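Local coordinates for protein glucuronoarabinoxylan endo-1,4-beta-xylanase (Clostridium papyrosolvens, PDB 4FMV) that probably hydrolyses internal beta-1,4 linkages of xylan, as the family 30 catalytic part, a barrel with a beta-strand side domain, of a longer polysaccharide-degrading enzyme, at residues A[111-114]-A[115-118]; A[125-128]-A[129-133]; A[154-157]-A[158-162]. All coordinates share one frame; numbering follows the deposited sequence.

Contact 1. Residues A[111-114]-A[115-118]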
loop_
_atom_site.group_PDB
_atom_site.type_symbol
_atom_site.label_atom_id
_atom_site.label_comp_id
_atom_site.label_asym_id
_atom_site.label_seq_id
_atom_site.Cartn_x
_atom_site.Cartn_y
_atom_site.Cartn_z
ATOM N N TYR A 111 14.864 -0.510 26.247
ATOM C CA TYR A 111 13.652 -0.011 26.923
ATOM C C TYR A 111 13.843 1.425 27.441
ATOM O O TYR A 111 12.916 2.248 27.415
ATOM C CB TYR A 111 13.208 -0.938 28.076
ATOM C CG TYR A 111 12.667 -2.302 27.645
ATOM C CD1 TYR A 111 12.797 -2.763 26.330
ATOM C CD2 TYR A 111 12.011 -3.134 28.567
ATOM C CE1 TYR A 111 12.282 -4.038 25.947
ATOM C CE2 TYR A 111 11.504 -4.406 28.198
ATOM C CZ TYR A 111 11.637 -4.843 26.887
ATOM O OH TYR A 111 11.143 -6.081 26.526
ATOM N N ASP A 112 15.054 1.744 27.882
ATOM C CA ASP A 112 15.315 3.097 28.375
ATOM C C ASP A 112 15.417 4.132 27.254
ATOM O O ASP A 112 15.605 5.320 27.529
ATOM C CB ASP A 112 16.531 3.145 29.321
ATOM C CG ASP A 112 17.839 2.744 28.650
ATOM O OD1 ASP A 112 17.861 2.507 27.410
ATOM O OD2 ASP A 112 18.862 2.692 29.372
ATOM N N LYS A 113 15.377 3.659 26.002
ATOM C CA LYS A 113 15.384 4.506 24.801
ATOM C C LYS A 113 14.030 4.747 24.141
ATOM O O LYS A 113 13.969 5.326 23.059
ATOM C CB LYS A 113 16.397 4.008 23.747
ATOM C CG LYS A 113 17.858 4.018 24.201
ATOM C CD LYS A 113 18.378 5.418 24.520
ATOM C CE LYS A 113 19.822 5.388 25.043
ATOM N NZ LYS A 113 20.427 6.764 25.028
ATOM N N TYR A 114 12.947 4.239 24.717
ATOM C CA TYR A 114 11.670 4.362 24.020
ATOM C C TYR A 114 11.300 5.843 23.861
ATOM O O TYR A 114 10.728 6.250 22.836
ATOM C CB TYR A 114 10.538 3.615 24.752
ATOM C CG TYR A 114 10.435 2.125 24.480
ATOM C CD1 TYR A 114 11.558 1.362 24.175
ATOM C CD2 TYR A 114 9.195 1.475 24.563
ATOM C CE1 TYR A 114 11.450 -0.017 23.952
ATOM C CE2 TYR A 114 9.074 0.120 24.331
ATOM C CZ TYR A 114 10.198 -0.627 24.035
ATOM O OH TYR A 114 10.055 -1.980 23.820
ATOM N N THR A 115 11.607 6.637 24.885
ATOM C CA THR A 115 11.320 8.084 24.861
ATOM C C THR A 115 12.164 8.776 23.782
ATOM O O THR A 115 11.641 9.513 22.947
ATOM C CB THR A 115 11.579 8.718 26.240
ATOM O OG1 THR A 115 10.632 8.182 27.174
ATOM C CG2 THR A 115 11.434 10.230 26.191
ATOM N N GLU A 116 13.465 8.499 23.784
ATOM C CA GLU A 116 14.352 9.049 22.770
ATOM C C GLU A 116 13.893 8.641 21.366
ATOM O O GLU A 116 13.937 9.441 20.414
ATOM C CB GLU A 116 15.812 8.634 23.023
ATOM C CG GLU A 116 16.818 9.552 22.286
ATOM C CD GLU A 116 18.273 9.151 22.495
ATOM O OE1 GLU A 116 18.976 8.905 21.493
ATOM O OE2 GLU A 116 18.720 9.097 23.656
ATOM N N TYR A 117 13.431 7.405 21.232
ATOM C CA TYR A 117 13.007 6.910 19.923
ATOM C C TYR A 117 11.784 7.671 19.401
ATOM O O TYR A 117 11.703 7.982 18.207
ATOM C CB TYR A 117 12.743 5.402 19.954
ATOM C CG TYR A 117 12.419 4.800 18.594
ATOM C CD1 TYR A 117 13.294 4.935 17.518
ATOM C CD2 TYR A 117 11.248 4.073 18.391
ATOM C CE1 TYR A 117 13.008 4.376 16.290
ATOM C CE2 TYR A 117 10.954 3.516 17.159
ATOM C CZ TYR A 117 11.835 3.674 16.115
ATOM O OH TYR A 117 11.546 3.117 14.887
ATOM N N ALA A 118 10.846 7.988 20.290
ATOM C CA ALA A 118 9.703 8.812 19.916
ATOM C C ALA A 118 10.153 10.214 19.505
ATOM O O ALA A 118 9.581 10.796 18.598
ATOM C CB ALA A 118 8.691 8.891 21.058
HETATM O O HOH W 1 12.134 5.373 27.799
HETATM O O HOH W 2 14.686 7.581 26.290
HETATM O O HOH W 3 20.923 7.380 22.172
#

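Contact 2. Residues A[125-128]-A[129-133]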
loop_
_atom_site.group_PDB
_atom_site.type_symbol
_atom_site.label_atom_id
_atom_site.label_comp_id
_atom_site.label_asym_id
_atom_site.label_seq_id
_atom_site.Cartn_x
_atom_site.Cartn_y
_atom_site.Cartn_z
ATOM N N VAL A 125 9.473 13.618 11.316
ATOM C CA VAL A 125 8.265 14.363 10.994
ATOM C C VAL A 125 8.526 15.875 10.876
ATOM O O VAL A 125 8.048 16.517 9.950
ATOM C CB VAL A 125 7.200 14.102 12.061
ATOM C CG1 VAL A 125 5.913 14.895 11.760
ATOM C CG2 VAL A 125 6.930 12.594 12.162
ATOM N N LYS A 126 9.275 16.449 11.817
ATOM C CA LYS A 126 9.475 17.895 11.813
ATOM C C LYS A 126 10.389 18.326 10.663
ATOM O O LYS A 126 10.131 19.330 10.002
ATOM C CB LYS A 126 9.979 18.409 13.166
ATOM C CG LYS A 126 10.231 19.930 13.211
ATOM C CD LYS A 126 10.869 20.316 14.552
ATOM C CE LYS A 126 10.983 21.845 14.759
ATOM N NZ LYS A 126 11.914 22.497 13.804
ATOM N N TYR A 127 11.448 17.566 10.402
ATOM C CA TYR A 127 12.294 17.845 9.234
ATOM C C TYR A 127 11.466 17.881 7.947
ATOM O O TYR A 127 11.601 18.788 7.115
ATOM C CB TYR A 127 13.375 16.769 9.114
ATOM C CG TYR A 127 14.165 16.819 7.832
ATOM C CD1 TYR A 127 14.964 17.923 7.526
ATOM C CD2 TYR A 127 14.137 15.757 6.923
ATOM C CE1 TYR A 127 15.713 17.974 6.354
ATOM C CE2 TYR A 127 14.888 15.804 5.741
ATOM C CZ TYR A 127 15.670 16.914 5.468
ATOM O OH TYR A 127 16.406 16.981 4.300
ATOM N N MET A 128 10.602 16.887 7.772
ATOM C CA MET A 128 9.725 16.891 6.614
ATOM C C MET A 128 8.807 18.125 6.610
ATOM O O MET A 128 8.649 18.813 5.575
ATOM C CB MET A 128 8.910 15.600 6.564
ATOM C CG MET A 128 9.752 14.380 6.272
ATOM S SD MET A 128 10.320 14.359 4.565
ATOM C CE MET A 128 11.698 13.219 4.686
ATOM N N LYS A 129 8.197 18.402 7.761
ATOM C CA LYS A 129 7.304 19.563 7.866
ATOM C C LYS A 129 7.991 20.899 7.561
ATOM O O LYS A 129 7.424 21.770 6.890
ATOM C CB LYS A 129 6.681 19.633 9.253
ATOM C CG LYS A 129 5.765 20.838 9.453
ATOM C CD LYS A 129 5.056 20.769 10.798
ATOM C CE LYS A 129 4.077 21.932 10.972
ATOM N NZ LYS A 129 3.058 21.952 9.881
ATOM N N ASP A 130 9.203 21.075 8.075
ATOM C CA ASP A 130 9.931 22.331 7.905
ATOM C C ASP A 130 10.327 22.515 6.439
ATOM O O ASP A 130 10.615 23.623 5.971
ATOM C CB ASP A 130 11.192 22.331 8.778
ATOM C CG ASP A 130 10.889 22.475 10.253
ATOM O OD1 ASP A 130 9.734 22.810 10.602
ATOM O OD2 ASP A 130 11.814 22.269 11.073
ATOM N N ASN A 131 10.421 21.394 5.746
ATOM C CA ASN A 131 10.748 21.354 4.322
ATOM C C ASN A 131 9.573 21.251 3.366
ATOM O O ASN A 131 9.758 20.946 2.200
ATOM C CB ASN A 131 11.873 20.367 4.034
ATOM C CG ASN A 131 13.197 20.866 4.567
ATOM O OD1 ASN A 131 13.900 21.624 3.895
ATOM N ND2 ASN A 131 13.524 20.490 5.794
ATOM N N GLY A 132 8.357 21.372 3.893
ATOM C CA GLY A 132 7.182 21.496 3.050
ATOM C C GLY A 132 6.417 20.213 2.790
ATOM O O GLY A 132 5.468 20.203 2.004
ATOM N N VAL A 133 6.815 19.121 3.431
ATOM C CA VAL A 133 6.096 17.862 3.269
ATOM C C VAL A 133 5.394 17.535 4.586
ATOM O O VAL A 133 6.053 17.363 5.623
ATOM C CB VAL A 133 7.073 16.717 2.866
ATOM C CG1 VAL A 133 6.390 15.335 2.917
ATOM C CG2 VAL A 133 7.671 16.996 1.495
HETATM O O HOH W 4 5.894 16.419 8.285
#

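Contact 3. Residues A[154-157]-A[158-162]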
loop_
_atom_site.group_PDB
_atom_site.type_symbol
_atom_site.label_atom_id
_atom_site.label_comp_id
_atom_site.label_asym_id
_atom_site.label_seq_id
_atom_site.Cartn_x
_atom_site.Cartn_y
_atom_site.Cartn_z
ATOM N N THR A 154 8.831 -7.728 20.276
ATOM C CA THR A 154 7.773 -8.675 20.568
ATOM C C THR A 154 6.444 -7.941 20.461
ATOM O O THR A 154 6.403 -6.698 20.472
ATOM C CB THR A 154 7.912 -9.213 21.995
ATOM O OG1 THR A 154 7.750 -8.130 22.926
ATOM C CG2 THR A 154 9.289 -9.869 22.192
ATOM N N PRO A 155 5.341 -8.697 20.336
ATOM C CA PRO A 155 4.037 -8.037 20.398
ATOM C C PRO A 155 3.896 -7.188 21.654
ATOM O O PRO A 155 3.274 -6.127 21.601
ATOM C CB PRO A 155 3.064 -9.214 20.437
ATOM C CG PRO A 155 3.779 -10.263 19.602
ATOM C CD PRO A 155 5.230 -10.118 19.977
ATOM N N GLN A 156 4.464 -7.641 22.767
ATOM C CA GLN A 156 4.330 -6.890 24.024
ATOM C C GLN A 156 5.163 -5.610 23.974
ATOM O O GLN A 156 4.727 -4.563 24.437
ATOM C CB GLN A 156 4.719 -7.751 25.252
ATOM C CG GLN A 156 4.616 -7.003 26.584
ATOM C CD GLN A 156 3.187 -6.685 26.963
ATOM O OE1 GLN A 156 2.300 -7.540 26.859
ATOM N NE2 GLN A 156 2.946 -5.453 27.394
ATOM N N GLU A 157 6.362 -5.690 23.412
ATOM C CA GLU A 157 7.193 -4.494 23.276
ATOM C C GLU A 157 6.499 -3.419 22.444
ATOM O O GLU A 157 6.474 -2.252 22.831
ATOM C CB GLU A 157 8.552 -4.857 22.676
ATOM C CG GLU A 157 9.520 -5.298 23.765
ATOM C CD GLU A 157 10.616 -6.205 23.270
ATOM O OE1 GLU A 157 10.643 -6.499 22.049
ATOM O OE2 GLU A 157 11.429 -6.648 24.111
ATOM N N MET A 158 5.969 -3.823 21.292
ATOM C CA MET A 158 5.190 -2.936 20.426
ATOM C C MET A 158 4.002 -2.333 21.183
ATOM O O MET A 158 3.741 -1.131 21.069
ATOM C CB MET A 158 4.692 -3.699 19.201
ATOM C CG MET A 158 3.745 -2.894 18.290
ATOM S SD MET A 158 4.527 -1.517 17.432
ATOM C CE MET A 158 5.913 -2.327 16.638
ATOM N N LEU A 159 3.290 -3.162 21.952
ATOM C CA LEU A 159 2.189 -2.676 22.798
ATOM C C LEU A 159 2.667 -1.596 23.773
ATOM O O LEU A 159 2.042 -0.537 23.891
ATOM C CB LEU A 159 1.504 -3.825 23.577
ATOM C CG LEU A 159 0.402 -3.409 24.573
ATOM C CD1 LEU A 159 -0.708 -2.613 23.899
ATOM C CD2 LEU A 159 -0.180 -4.595 25.345
ATOM N N ASN A 160 3.779 -1.854 24.459
ATOM C CA ASN A 160 4.281 -0.904 25.454
ATOM C C ASN A 160 4.541 0.483 24.830
ATOM O O ASN A 160 4.172 1.517 25.393
ATOM C CB ASN A 160 5.562 -1.426 26.099
ATOM C CG ASN A 160 5.325 -2.625 26.983
ATOM O OD1 ASN A 160 4.200 -2.872 27.425
ATOM N ND2 ASN A 160 6.392 -3.375 27.264
ATOM N N PHE A 161 5.167 0.489 23.656
ATOM C CA PHE A 161 5.466 1.736 22.964
ATOM C C PHE A 161 4.178 2.433 22.518
ATOM O O PHE A 161 4.003 3.662 22.683
ATOM C CB PHE A 161 6.362 1.471 21.750
ATOM C CG PHE A 161 6.844 2.725 21.087
ATOM C CD1 PHE A 161 8.004 3.339 21.508
ATOM C CD2 PHE A 161 6.112 3.308 20.075
ATOM C CE1 PHE A 161 8.434 4.511 20.911
ATOM C CE2 PHE A 161 6.536 4.460 19.482
ATOM C CZ PHE A 161 7.699 5.065 19.909
ATOM N N MET A 162 3.287 1.652 21.925
ATOM C CA MET A 162 1.976 2.159 21.517
ATOM C C MET A 162 1.163 2.767 22.670
ATOM O O MET A 162 0.498 3.785 22.471
ATOM C CB MET A 162 1.164 1.086 20.787
ATOM C CG MET A 162 1.691 0.722 19.379
ATOM S SD MET A 162 1.812 2.100 18.195
ATOM C CE MET A 162 0.070 2.473 17.905
#

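Contact 1. Residues A[111-114]-A[115-118]
K113 and E116, three residues apart, form a salt bridge across the start of helix 114-130, with K113 NZ 3.2 Å from E116 OE2. The two side chains run side by side and point the same way. K113 reaches this position by a bend at chi2 (-63°), whereas E116 leaves with CG anti to its backbone N and stays extended through CD. The ammonium nitrogen stands above the carboxylate plane, 36° out of it. The other carboxylate oxygen, E116 OE1, forms a salt bridge with K59, so the glutamate has two lysine partners, which would probably favour its charged form.

Water completes the polar contacts. Water 3 accepts from K113 NZ and donates to E116 OE1 at 2.6 Å, closing a ring with the salt bridge. Two other waters bridge the 3-10 segment 111-113 to the first helical turn: water 1 joins Y111 O to T115 N, and water 2 lies 2.7 Å from D112 O and 2.9 Å from E116 N.

The backbone turns helical through Y117 N to K113 O at 2.8 Å and A118 N to Y114 O at 3.1 Å.

Around this turn, Y114 and Y117 pack on L109 of strand 103-109, Y117 OH bonds to V140 O, and A118 faces helix 155-164.

Contact 2. Residues A[125-128]-A[129-133]
V133 N returns to M128 O at 2.8 Å and G132 N to K129 O at 3.2 Å, so the last turn of helix 114-130 closes in a Schellman motif with G132 as its C-prime residue. The phi of G132 is positive, 97°, the left-handed conformation this ending requires. Apolar contact follows the same reversal, M128 CB lying 4.3 Å from V133 CB, while M128 also packs on L70 of helix 67-78.

On the outer side, K126 and D130 pair one turn apart: K126 NZ is 2.7 Å from D130 OD2, and the oxygen receives it on its syn lone pair, the side of OD1. A bend at chi4 (-66°) at the end of an otherwise extended lysine brings the nitrogen to the carboxylate.

N131, the first residue past the helix, grips Y127 O with two N-H groups. Its ND2 donates to Y127 O at 2.9 Å and its backbone N to the same oxygen at 3.2 Å, the two arriving from opposite faces of the carbonyl plane. ND2 also sits 3.4 Å from Y127 CE1, with amide and ring planes 59° apart.

A water finally spans the turn, donating to V125 O at 2.7 Å and to V133 O.

Contact 3. Residues A[154-157]-A[158-162]
Q156 reaches forward one helical turn to N160. CB points away from 158-162, but a turn at chi2 (69°) swings the rest of the chain back along the helix. CG then lies 4.1 Å from N160 ND2, a loose packing contact. CD comes next, 4.0 Å from N160 OD1. At the tip, Q156 NE2 donates to N160 OD1 at 2.9 Å, while NE2 and OE1 of Q156 both lie beside L159 CD2, at 3.8 and 4.1 Å. The acceptor lies close to the amide plane of Q156, yet NE2 stands above the carbonyl plane of N160 and on no lone pair; the two amides are turned 51° against each other. Both residues also touch a crystal neighbour, so their conformation may owe something to the lattice.

The start of the helix is fixed by a capping box. T154, the N-cap, accepts at OG1 from E157 N at 2.8 Å, and T154 N donates to E157 OE1 at the same length, approaching from above the carboxylate plane. The other oxygen, OE2, bonds to Y111 OH, so both carboxylate oxygens of the buried glutamate are engaged. The first backbone bond, M158 N to T154 O at 3.0 Å, is essentially straight (179°).

Beyond the cap, M158 and M162 pack on A175 of strand 172-178 and on I189 of helix 183-190, L159 touches P188 of that helix, and E157 rests against Y114 on helix 114-130.

In the fold
From the N terminus, the chain leaves strand 103-109 and enters contact 1, where the 3-10 turn becomes helix 114-130. Contact 2 ends that same helix, its centre about 22 Å from that of contact 1, and turns the chain toward strand 137-139. Contact 3 starts helix 155-164, which leads toward strand 172-178. All three are local turns in series; none encloses or crosses another. Space nevertheless brings contacts 1 and 3 together: their centres lie about 12 Å apart, and Y117 packs on F161. Contact 2 stays about 11 Å from contact 3 at the nearest atoms. Together they mark both ends of helix 114-130 and the start of helix 155-164, two mutually packed helices of the (beta/alpha)8 barrel.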